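Local coordinates for Serine/threonine-protein kinase Tel1 (PDB 6SKY) that probably phosphorylates serine and threonine residues in Ser/Thr-Gln motifs to switch on checkpoint signalling at sites of DNA damage, as an ATM-family kinase, at residues Q2044-A2049 with H2145-A2150; L2376-Y2381 with M2399-E2404; K2417-V2422 with V2453-V2458. All blocks are in the same frame, centred on the assembly; numbering follows the deposited sequence.

Contact 1 (Q2044-A2049 with H2145-A2150)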
loop_
_atom_site.group_PDB
_atom_site.type_symbol
_atom_site.label_atom_id
_atom_site.label_comp_id
_atom_site.label_asym_id
_atom_site.label_seq_id
_atom_site.Cartn_x
_atom_site.Cartn_y
_atom_site.Cartn_z
ATOM N N GLN A 2044 -28.930 13.886 -25.452
ATOM C CA GLN A 2044 -30.057 14.743 -25.118
ATOM C C GLN A 2044 -31.155 14.622 -26.160
ATOM O O GLN A 2044 -32.328 14.438 -25.824
ATOM C CB GLN A 2044 -29.579 16.182 -25.001
ATOM C CG GLN A 2044 -30.659 17.167 -24.724
ATOM C CD GLN A 2044 -30.120 18.552 -24.566
ATOM O OE1 GLN A 2044 -29.405 19.049 -25.419
ATOM N NE2 GLN A 2044 -30.455 19.187 -23.464
ATOM N N SER A 2045 -30.795 14.721 -27.437
ATOM C CA SER A 2045 -31.773 14.500 -28.488
ATOM C C SER A 2045 -32.412 13.132 -28.368
ATOM O O SER A 2045 -33.590 12.967 -28.682
ATOM C CB SER A 2045 -31.119 14.643 -29.849
ATOM O OG SER A 2045 -31.920 14.024 -30.825
ATOM N N MET A 2046 -31.649 12.131 -27.940
ATOM C CA MET A 2046 -32.235 10.814 -27.717
ATOM C C MET A 2046 -33.254 10.844 -26.590
ATOM O O MET A 2046 -34.219 10.076 -26.602
ATOM C CB MET A 2046 -31.135 9.805 -27.416
ATOM C CG MET A 2046 -31.572 8.374 -27.448
ATOM S SD MET A 2046 -30.223 7.290 -27.002
ATOM C CE MET A 2046 -31.028 5.709 -27.155
ATOM N N TYR A 2047 -33.063 11.723 -25.614
ATOM C CA TYR A 2047 -34.011 11.842 -24.513
ATOM C C TYR A 2047 -35.258 12.614 -24.928
ATOM O O TYR A 2047 -36.381 12.203 -24.623
ATOM C CB TYR A 2047 -33.326 12.521 -23.330
ATOM C CG TYR A 2047 -34.190 12.714 -22.117
ATOM C CD1 TYR A 2047 -34.591 11.635 -21.353
ATOM C CD2 TYR A 2047 -34.576 13.979 -21.714
ATOM C CE1 TYR A 2047 -35.366 11.808 -20.244
ATOM C CE2 TYR A 2047 -35.350 14.160 -20.605
ATOM C CZ TYR A 2047 -35.744 13.072 -19.875
ATOM O OH TYR A 2047 -36.520 13.249 -18.760
ATOM N N GLN A 2048 -35.073 13.739 -25.618
ATOM C CA GLN A 2048 -36.166 14.633 -26.000
ATOM C C GLN A 2048 -36.573 14.397 -27.453
ATOM O O GLN A 2048 -36.398 15.251 -28.317
ATOM C CB GLN A 2048 -35.749 16.081 -25.800
ATOM C CG GLN A 2048 -35.036 16.341 -24.514
ATOM C CD GLN A 2048 -34.488 17.737 -24.446
ATOM O OE1 GLN A 2048 -34.263 18.372 -25.469
ATOM N NE2 GLN A 2048 -34.271 18.227 -23.236
ATOM N N ALA A 2049 -37.136 13.226 -27.720
ATOM C CA ALA A 2049 -37.553 12.939 -29.086
ATOM C C ALA A 2049 -38.473 11.739 -29.082
ATOM O O ALA A 2049 -38.303 10.818 -28.280
ATOM C CB ALA A 2049 -36.360 12.673 -30.006
ATOM N N HIS A 2145 -38.643 3.704 -24.422
ATOM C CA HIS A 2145 -39.377 2.577 -24.979
ATOM C C HIS A 2145 -39.914 2.841 -26.375
ATOM O O HIS A 2145 -40.154 1.886 -27.117
ATOM C CB HIS A 2145 -40.535 2.200 -24.063
ATOM C CG HIS A 2145 -40.108 1.807 -22.688
ATOM N ND1 HIS A 2145 -39.808 0.509 -22.347
ATOM C CD2 HIS A 2145 -39.932 2.540 -21.567
ATOM C CE1 HIS A 2145 -39.460 0.460 -21.075
ATOM N NE2 HIS A 2145 -39.529 1.680 -20.578
ATOM N N ASN A 2146 -40.127 4.098 -26.748
ATOM C CA ASN A 2146 -40.697 4.379 -28.057
ATOM C C ASN A 2146 -39.656 4.398 -29.164
ATOM O O ASN A 2146 -40.018 4.279 -30.336
ATOM C CB ASN A 2146 -41.462 5.702 -28.023
ATOM C CG ASN A 2146 -40.669 6.828 -27.405
ATOM O OD1 ASN A 2146 -39.466 6.929 -27.591
ATOM N ND2 ASN A 2146 -41.351 7.688 -26.667
ATOM N N LEU A 2147 -38.378 4.523 -28.825
ATOM C CA LEU A 2147 -37.312 4.507 -29.815
ATOM C C LEU A 2147 -36.928 3.106 -30.260
ATOM O O LEU A 2147 -36.183 2.968 -31.233
ATOM C CB LEU A 2147 -36.077 5.213 -29.261
ATOM C CG LEU A 2147 -35.866 6.681 -29.599
ATOM C CD1 LEU A 2147 -37.171 7.406 -29.671
ATOM C CD2 LEU A 2147 -34.971 7.318 -28.562
ATOM N N ARG A 2148 -37.399 2.071 -29.584
ATOM C CA ARG A 2148 -37.034 0.712 -29.939
ATOM C C ARG A 2148 -37.991 0.136 -30.971
ATOM O O ARG A 2148 -39.127 0.587 -31.124
ATOM C CB ARG A 2148 -37.015 -0.182 -28.706
ATOM C CG ARG A 2148 -35.891 0.117 -27.768
ATOM C CD ARG A 2148 -35.711 -0.997 -26.790
ATOM N NE ARG A 2148 -36.167 -0.608 -25.470
ATOM C CZ ARG A 2148 -37.296 -1.029 -24.929
ATOM N NH1 ARG A 2148 -38.078 -1.856 -25.597
ATOM N NH2 ARG A 2148 -37.637 -0.631 -23.722
ATOM N N ALA A 2149 -37.521 -0.891 -31.668
ATOM C CA ALA A 2149 -38.320 -1.541 -32.689
ATOM C C ALA A 2149 -39.472 -2.301 -32.038
ATOM O O ALA A 2149 -39.671 -2.269 -30.823
ATOM C CB ALA A 2149 -37.450 -2.464 -33.534
ATOM N N ALA A 2150 -40.249 -2.996 -32.866
ATOM C CA ALA A 2150 -41.477 -3.616 -32.381
ATOM C C ALA A 2150 -41.186 -4.799 -31.465
ATOM O O ALA A 2150 -41.650 -4.846 -30.322
ATOM C CB ALA A 2150 -42.341 -4.053 -33.562
#

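Contact 2 (L2376-Y2381 with M2399-E2404)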
loop_
_atom_site.group_PDB
_atom_site.type_symbol
_atom_site.label_atom_id
_atom_site.label_comp_id
_atom_site.label_asym_id
_atom_site.label_seq_id
_atom_site.Cartn_x
_atom_site.Cartn_y
_atom_site.Cartn_z
ATOM N N LEU A 2376 -3.179 -36.916 -7.105
ATOM C CA LEU A 2376 -4.145 -35.914 -7.538
ATOM C C LEU A 2376 -3.472 -34.784 -8.300
ATOM O O LEU A 2376 -4.020 -34.280 -9.284
ATOM C CB LEU A 2376 -4.903 -35.364 -6.340
ATOM C CG LEU A 2376 -5.804 -36.350 -5.618
ATOM C CD1 LEU A 2376 -6.399 -35.691 -4.411
ATOM C CD2 LEU A 2376 -6.881 -36.813 -6.551
ATOM N N CYS A 2377 -2.275 -34.389 -7.875
ATOM C CA CYS A 2377 -1.567 -33.307 -8.546
ATOM C C CYS A 2377 -1.236 -33.677 -9.983
ATOM O O CYS A 2377 -1.520 -32.916 -10.914
ATOM C CB CYS A 2377 -0.298 -32.970 -7.766
ATOM S SG CYS A 2377 0.551 -31.490 -8.284
ATOM N N ILE A 2378 -0.637 -34.850 -10.187
ATOM C CA ILE A 2378 -0.246 -35.231 -11.540
ATOM C C ILE A 2378 -1.473 -35.423 -12.419
ATOM O O ILE A 2378 -1.519 -34.945 -13.563
ATOM C CB ILE A 2378 0.637 -36.488 -11.507
ATOM C CG1 ILE A 2378 2.063 -36.109 -11.144
ATOM C CG2 ILE A 2378 0.628 -37.178 -12.837
ATOM C CD1 ILE A 2378 2.985 -37.266 -11.092
ATOM N N GLU A 2379 -2.493 -36.105 -11.900
ATOM C CA GLU A 2379 -3.682 -36.365 -12.697
ATOM C C GLU A 2379 -4.368 -35.077 -13.117
ATOM O O GLU A 2379 -4.782 -34.940 -14.270
ATOM C CB GLU A 2379 -4.639 -37.247 -11.914
ATOM C CG GLU A 2379 -6.021 -37.292 -12.480
ATOM C CD GLU A 2379 -6.943 -38.132 -11.638
ATOM O OE1 GLU A 2379 -6.456 -38.787 -10.697
ATOM O OE2 GLU A 2379 -8.157 -38.140 -11.913
ATOM N N ASN A 2380 -4.488 -34.112 -12.208
ATOM C CA ASN A 2380 -5.190 -32.888 -12.560
ATOM C C ASN A 2380 -4.354 -31.965 -13.429
ATOM O O ASN A 2380 -4.920 -31.230 -14.232
ATOM C CB ASN A 2380 -5.648 -32.164 -11.306
ATOM C CG ASN A 2380 -6.764 -32.876 -10.606
ATOM O OD1 ASN A 2380 -7.820 -33.106 -11.171
ATOM N ND2 ASN A 2380 -6.534 -33.239 -9.367
ATOM N N TYR A 2381 -3.025 -31.990 -13.322
ATOM C CA TYR A 2381 -2.216 -31.266 -14.301
ATOM C C TYR A 2381 -2.445 -31.815 -15.699
ATOM O O TYR A 2381 -2.636 -31.057 -16.657
ATOM C CB TYR A 2381 -0.737 -31.348 -13.943
ATOM C CG TYR A 2381 -0.269 -30.235 -13.059
ATOM C CD1 TYR A 2381 -0.674 -28.944 -13.278
ATOM C CD2 TYR A 2381 0.566 -30.481 -11.991
ATOM C CE1 TYR A 2381 -0.259 -27.935 -12.471
ATOM C CE2 TYR A 2381 0.982 -29.475 -11.181
ATOM C CZ TYR A 2381 0.568 -28.203 -11.425
ATOM O OH TYR A 2381 0.983 -27.185 -10.614
ATOM N N MET A 2399 6.153 -31.436 -16.004
ATOM C CA MET A 2399 7.384 -32.101 -16.404
ATOM C C MET A 2399 8.377 -32.150 -15.257
ATOM O O MET A 2399 8.989 -33.188 -15.001
ATOM C CB MET A 2399 7.981 -31.388 -17.612
ATOM C CG MET A 2399 9.019 -32.185 -18.342
ATOM S SD MET A 2399 8.446 -33.862 -18.638
ATOM C CE MET A 2399 7.046 -33.563 -19.704
ATOM N N ALA A 2400 8.556 -31.031 -14.559
ATOM C CA ALA A 2400 9.429 -31.032 -13.389
ATOM C C ALA A 2400 8.952 -32.044 -12.358
ATOM O O ALA A 2400 9.738 -32.846 -11.837
ATOM C CB ALA A 2400 9.487 -29.634 -12.784
ATOM N N LEU A 2401 7.651 -32.038 -12.073
ATOM C CA LEU A 2401 7.099 -32.923 -11.059
ATOM C C LEU A 2401 7.231 -34.386 -11.451
ATOM O O LEU A 2401 7.440 -35.245 -10.594
ATOM C CB LEU A 2401 5.643 -32.560 -10.824
ATOM C CG LEU A 2401 4.903 -33.265 -9.710
ATOM C CD1 LEU A 2401 5.477 -32.851 -8.389
ATOM C CD2 LEU A 2401 3.464 -32.881 -9.804
ATOM N N TRP A 2402 7.107 -34.696 -12.735
ATOM C CA TRP A 2402 7.202 -36.081 -13.170
ATOM C C TRP A 2402 8.639 -36.555 -13.206
ATOM O O TRP A 2402 8.917 -37.713 -12.892
ATOM C CB TRP A 2402 6.574 -36.246 -14.545
ATOM C CG TRP A 2402 6.578 -37.642 -15.047
ATOM C CD1 TRP A 2402 6.455 -38.772 -14.312
ATOM C CD2 TRP A 2402 6.707 -38.059 -16.403
ATOM N NE1 TRP A 2402 6.495 -39.871 -15.123
ATOM C CE2 TRP A 2402 6.652 -39.457 -16.416
ATOM C CE3 TRP A 2402 6.863 -37.381 -17.612
ATOM C CZ2 TRP A 2402 6.747 -40.190 -17.585
ATOM C CZ3 TRP A 2402 6.955 -38.111 -18.768
ATOM C CH2 TRP A 2402 6.898 -39.499 -18.747
ATOM N N LEU A 2403 9.571 -35.690 -13.602
ATOM C CA LEU A 2403 10.962 -36.109 -13.644
ATOM C C LEU A 2403 11.547 -36.244 -12.249
ATOM O O LEU A 2403 12.477 -37.026 -12.049
ATOM C CB LEU A 2403 11.788 -35.134 -14.476
ATOM C CG LEU A 2403 11.468 -35.054 -15.968
ATOM C CD1 LEU A 2403 12.540 -34.292 -16.702
ATOM C CD2 LEU A 2403 11.297 -36.426 -16.561
ATOM N N GLU A 2404 11.025 -35.502 -11.270
ATOM C CA GLU A 2404 11.473 -35.719 -9.897
ATOM C C GLU A 2404 11.056 -37.091 -9.386
ATOM O O GLU A 2404 11.793 -37.724 -8.626
ATOM C CB GLU A 2404 10.929 -34.634 -8.979
ATOM C CG GLU A 2404 11.637 -33.311 -9.112
ATOM C CD GLU A 2404 10.975 -32.212 -8.305
ATOM O OE1 GLU A 2404 10.085 -32.526 -7.489
ATOM O OE2 GLU A 2404 11.339 -31.032 -8.494
#

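Contact 3 (K2417-V2422 with V2453-V2458)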
loop_
_atom_site.group_PDB
_atom_site.type_symbol
_atom_site.label_atom_id
_atom_site.label_comp_id
_atom_site.label_asym_id
_atom_site.label_seq_id
_atom_site.Cartn_x
_atom_site.Cartn_y
_atom_site.Cartn_z
ATOM N N LYS A 2417 -1.820 -43.584 -17.350
ATOM C CA LYS A 2417 -3.257 -43.570 -17.573
ATOM C C LYS A 2417 -3.706 -42.318 -18.318
ATOM O O LYS A 2417 -4.603 -42.389 -19.161
ATOM C CB LYS A 2417 -3.983 -43.699 -16.243
ATOM C CG LYS A 2417 -5.449 -43.988 -16.375
ATOM C CD LYS A 2417 -6.073 -44.174 -15.018
ATOM C CE LYS A 2417 -7.577 -44.262 -15.119
ATOM N NZ LYS A 2417 -8.190 -44.348 -13.769
ATOM N N TRP A 2418 -3.106 -41.161 -18.032
ATOM C CA TRP A 2418 -3.660 -39.908 -18.546
ATOM C C TRP A 2418 -2.817 -39.189 -19.593
ATOM O O TRP A 2418 -3.225 -38.117 -20.039
ATOM C CB TRP A 2418 -3.933 -38.940 -17.392
ATOM C CG TRP A 2418 -4.957 -39.444 -16.459
ATOM C CD1 TRP A 2418 -4.750 -39.964 -15.225
ATOM C CD2 TRP A 2418 -6.359 -39.509 -16.693
ATOM N NE1 TRP A 2418 -5.939 -40.341 -14.665
ATOM C CE2 TRP A 2418 -6.944 -40.072 -15.552
ATOM C CE3 TRP A 2418 -7.180 -39.145 -17.759
ATOM C CZ2 TRP A 2418 -8.306 -40.277 -15.445
ATOM C CZ3 TRP A 2418 -8.527 -39.347 -17.649
ATOM C CH2 TRP A 2418 -9.079 -39.909 -16.503
ATOM N N ILE A 2419 -1.676 -39.730 -20.018
ATOM C CA ILE A 2419 -0.777 -38.946 -20.862
ATOM C C ILE A 2419 -1.223 -38.869 -22.317
ATOM O O ILE A 2419 -0.878 -37.907 -23.008
ATOM C CB ILE A 2419 0.650 -39.513 -20.778
ATOM C CG1 ILE A 2419 1.666 -38.577 -21.427
ATOM C CG2 ILE A 2419 0.722 -40.852 -21.449
ATOM C CD1 ILE A 2419 1.913 -37.317 -20.680
ATOM N N ASN A 2420 -1.993 -39.830 -22.808
ATOM C CA ASN A 2420 -2.283 -39.877 -24.234
ATOM C C ASN A 2420 -3.379 -38.921 -24.669
ATOM O O ASN A 2420 -3.737 -38.920 -25.849
ATOM C CB ASN A 2420 -2.663 -41.294 -24.645
ATOM C CG ASN A 2420 -1.497 -42.232 -24.594
ATOM O OD1 ASN A 2420 -0.663 -42.245 -25.492
ATOM N ND2 ASN A 2420 -1.423 -43.025 -23.537
ATOM N N LYS A 2421 -3.916 -38.111 -23.768
ATOM C CA LYS A 2421 -4.994 -37.199 -24.105
ATOM C C LYS A 2421 -4.532 -35.763 -24.217
ATOM O O LYS A 2421 -5.325 -34.899 -24.594
ATOM C CB LYS A 2421 -6.109 -37.313 -23.074
ATOM C CG LYS A 2421 -6.674 -38.705 -23.004
ATOM C CD LYS A 2421 -7.520 -38.914 -21.779
ATOM C CE LYS A 2421 -7.861 -40.378 -21.634
ATOM N NZ LYS A 2421 -8.802 -40.613 -20.514
ATOM N N VAL A 2422 -3.274 -35.487 -23.907
ATOM C CA VAL A 2422 -2.721 -34.148 -24.047
ATOM C C VAL A 2422 -2.247 -33.979 -25.482
ATOM O O VAL A 2422 -1.594 -34.880 -26.023
ATOM C CB VAL A 2422 -1.575 -33.914 -23.056
ATOM C CG1 VAL A 2422 -1.197 -32.460 -23.031
ATOM C CG2 VAL A 2422 -1.971 -34.377 -21.689
ATOM N N VAL A 2453 8.304 -38.794 -26.671
ATOM C CA VAL A 2453 9.246 -38.155 -27.585
ATOM C C VAL A 2453 8.952 -38.558 -29.022
ATOM O O VAL A 2453 8.993 -37.728 -29.939
ATOM C CB VAL A 2453 10.690 -38.495 -27.180
ATOM C CG1 VAL A 2453 11.645 -38.127 -28.273
ATOM C CG2 VAL A 2453 11.056 -37.775 -25.918
ATOM N N TYR A 2454 8.634 -39.831 -29.241
ATOM C CA TYR A 2454 8.272 -40.304 -30.569
ATOM C C TYR A 2454 7.055 -39.566 -31.113
ATOM O O TYR A 2454 7.054 -39.107 -32.260
ATOM C CB TYR A 2454 8.015 -41.805 -30.503
ATOM C CG TYR A 2454 7.598 -42.431 -31.797
ATOM C CD1 TYR A 2454 8.533 -42.801 -32.736
ATOM C CD2 TYR A 2454 6.267 -42.670 -32.069
ATOM C CE1 TYR A 2454 8.154 -43.373 -33.915
ATOM C CE2 TYR A 2454 5.881 -43.242 -33.244
ATOM C CZ TYR A 2454 6.828 -43.593 -34.164
ATOM O OH TYR A 2454 6.441 -44.171 -35.345
ATOM N N ARG A 2455 6.003 -39.442 -30.304
ATOM C CA ARG A 2455 4.799 -38.768 -30.772
ATOM C C ARG A 2455 5.032 -37.289 -31.030
ATOM O O ARG A 2455 4.444 -36.727 -31.959
ATOM C CB ARG A 2455 3.668 -38.966 -29.773
ATOM C CG ARG A 2455 3.153 -40.378 -29.749
ATOM C CD ARG A 2455 1.910 -40.516 -28.905
ATOM N NE ARG A 2455 2.162 -40.226 -27.502
ATOM C CZ ARG A 2455 1.655 -39.188 -26.855
ATOM N NH1 ARG A 2455 1.939 -39.002 -25.581
ATOM N NH2 ARG A 2455 0.855 -38.343 -27.480
ATOM N N ILE A 2456 5.882 -36.636 -30.237
ATOM C CA ILE A 2456 6.203 -35.242 -30.528
ATOM C C ILE A 2456 6.928 -35.130 -31.857
ATOM O O ILE A 2456 6.624 -34.254 -32.670
ATOM C CB ILE A 2456 7.031 -34.617 -29.398
ATOM C CG1 ILE A 2456 6.231 -34.562 -28.110
ATOM C CG2 ILE A 2456 7.453 -33.227 -29.784
ATOM C CD1 ILE A 2456 7.056 -34.173 -26.939
ATOM N N CYS A 2457 7.904 -36.003 -32.104
ATOM C CA CYS A 2457 8.633 -35.930 -33.364
ATOM C C CYS A 2457 7.773 -36.303 -34.557
ATOM O O CYS A 2457 8.094 -35.911 -35.678
ATOM C CB CYS A 2457 9.863 -36.827 -33.323
ATOM S SG CYS A 2457 11.048 -36.362 -32.078
ATOM N N VAL A 2458 6.695 -37.053 -34.350
ATOM C CA VAL A 2458 5.819 -37.384 -35.469
ATOM C C VAL A 2458 4.832 -36.257 -35.752
ATOM O O VAL A 2458 4.576 -35.927 -36.912
ATOM C CB VAL A 2458 5.101 -38.713 -35.207
ATOM C CG1 VAL A 2458 4.047 -38.944 -36.240
ATOM C CG2 VAL A 2458 6.082 -39.831 -35.244
#

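Contact 1 (Q2044-A2049 with H2145-A2150)
Leu2147 reaches from the loop 2145-2150 to the C-terminal end of helix 2035-2047, where it meets Met2046 and Ala2049. Its CB already heads for that helix, although neither CB nor CG comes close enough to touch it; the work is left to the two methyls at the fork. CD1 takes the Ala2049 side and rests 3.9 Å from the carbonyl oxygen Ala2049 O. CD2 takes the Met2046 side, lying 3.5 Å from Met2046 O and 3.7 Å from Met2046 CG. The leucine thus straddles the point where the chain leaves the helix, which happens at Gln2048, with one methyl against the last turn and the other against Ala2049, just past the turn-off. The Met2046 chain runs obliquely past it: CG stands anti to the backbone N (chi1 -168°) and, of the side chain, makes the nearest approach, while the extended chain beyond runs on toward Met2140 and Trp2141 of helix 2124-2143. At the outer margin Asn2146 OD1 comes within 4.1 Å of Ala2049 O, two acceptors that can only be neighbours; a weak hydrogen bond from Arg2144 NH2 serves the amide oxygen. The contact belongs to the all-helical FAT region. Helix 2052-2070 covers it through Val2055, which touches both Met2046 and Ala2049, and Leu2052 on Leu2147, while Met2046 also packs on Leu2093 and Leu2097 of helix 2077-2097.

Contact 2 (L2376-Y2381 with M2399-E2404)
Leu2401 faces Cys2377, Ile2378 and Tyr2381 across two helices of the FAT region that run roughly antiparallel, at 138° between their directions. Their axes stay 10.7 Å apart at the closest, so a side chain has to span the gap. Walking along 2399-2404, the first two residues look to other partners, Met2399 to Phe2427 and Ala2400 to His2844. Leu2401 comes next and makes the crossing. Its CG stands anti to the backbone N (chi1 -174°), and from there the methyl CD2 projects into the notch formed by one turn of helix 2348-2387. Cys2377 SG lies 3.6 Å from Leu2401 CD2, and Ile2378 CG1 is 3.8 Å from the same methyl. The ring of Tyr2381 offers its edge, not its face, with CD2 of the ring 4.4 Å from CD2 of Leu2401; the phenol OH is turned to Asp2300, to which it is weakly hydrogen-bonded. At Trp2402 the backbones are nearest, its CA 7.7 Å from Ile2378 CA, yet the indole goes another way: NE1 is hydrogen-bonded to Asn2412 OD1, and the ring meets Phe2445 edge-to-face. Between the two helices, therefore, a single methyl of the buried Leu2401 meets a sulfur, an aliphatic carbon and an aromatic edge on the facing helix, and what holds them is dispersion and the exclusion of water, which depend on shape more than on direction.

Contact 3 (K2417-V2422 with V2453-V2458)
Ile2419, Asn2420 and Val2422 are gathered round one side chain, Arg2455, which extends to them from helix 2444-2459. Just before them, Trp2418 packs on Leu2382 and Leu2383 of helix 2348-2387. Ile2419 comes first. Its CG1, beside the carbonyl carbon and anti to the backbone N (chi1 -169°), is 4.2 Å from Arg2455 NH1, and the same NH1 lies 4.0 Å from the carbonyl oxygen Ile2419 O. The two side chains pass each other at a slant. This is the helical FAT region of a PIKK, an alpha-solenoid in which, beyond helix 2409-2418, the chain passes through the short helix 2431-2434 to helix 2444-2459. Asn2420 puts OD1 over one face of the guanidinium, 3.9 Å above the plane, displaced toward the rim and 4.0 Å from Arg2455 NE, with the amide turned 47° from the guanidinium. From above the face the oxygen is poorly placed to accept an N-H, and any attraction is probably electrostatic, a partial negative charge over a cation. Lys2421 points away. Val2422 O closes the walk at the guanidinium edge, 4.5 Å from Arg2455 NH2. The arginine bends at chi3 (-64°) to reach this cluster, and Asp2451 adds a long, weak ion pair to NE. With an alanine in place of Arg2455, Asp2451 and the surrounding oxygens would probably lose the positive charge they lie around, and Asn2420 OD1 the flat group it lies over. Thr2424 touches the arginine from the loop beyond.

Following the chain from the N terminus, contact 1 comes first and closes a long, mostly helical excursion of 95 residues, bringing the end of helix 2035-2047 to the loop between helices 2124-2143 and 2154-2174. Contact 2 closes a much shorter one, 17 residues, between helices 2348-2387 and 2394-2404. Contact 3 closes 30 residues between the end of helix 2409-2418 and helix 2444-2459. The three are in series, so none nests in or crosses another. Contact 1 stands alone, about 59 Å from contact 2 between centres. Contacts 2 and 3 are neighbours, about 15 Å apart between centres, and touch where Glu2379 CG packs 3.8 Å from Trp2418 NE1.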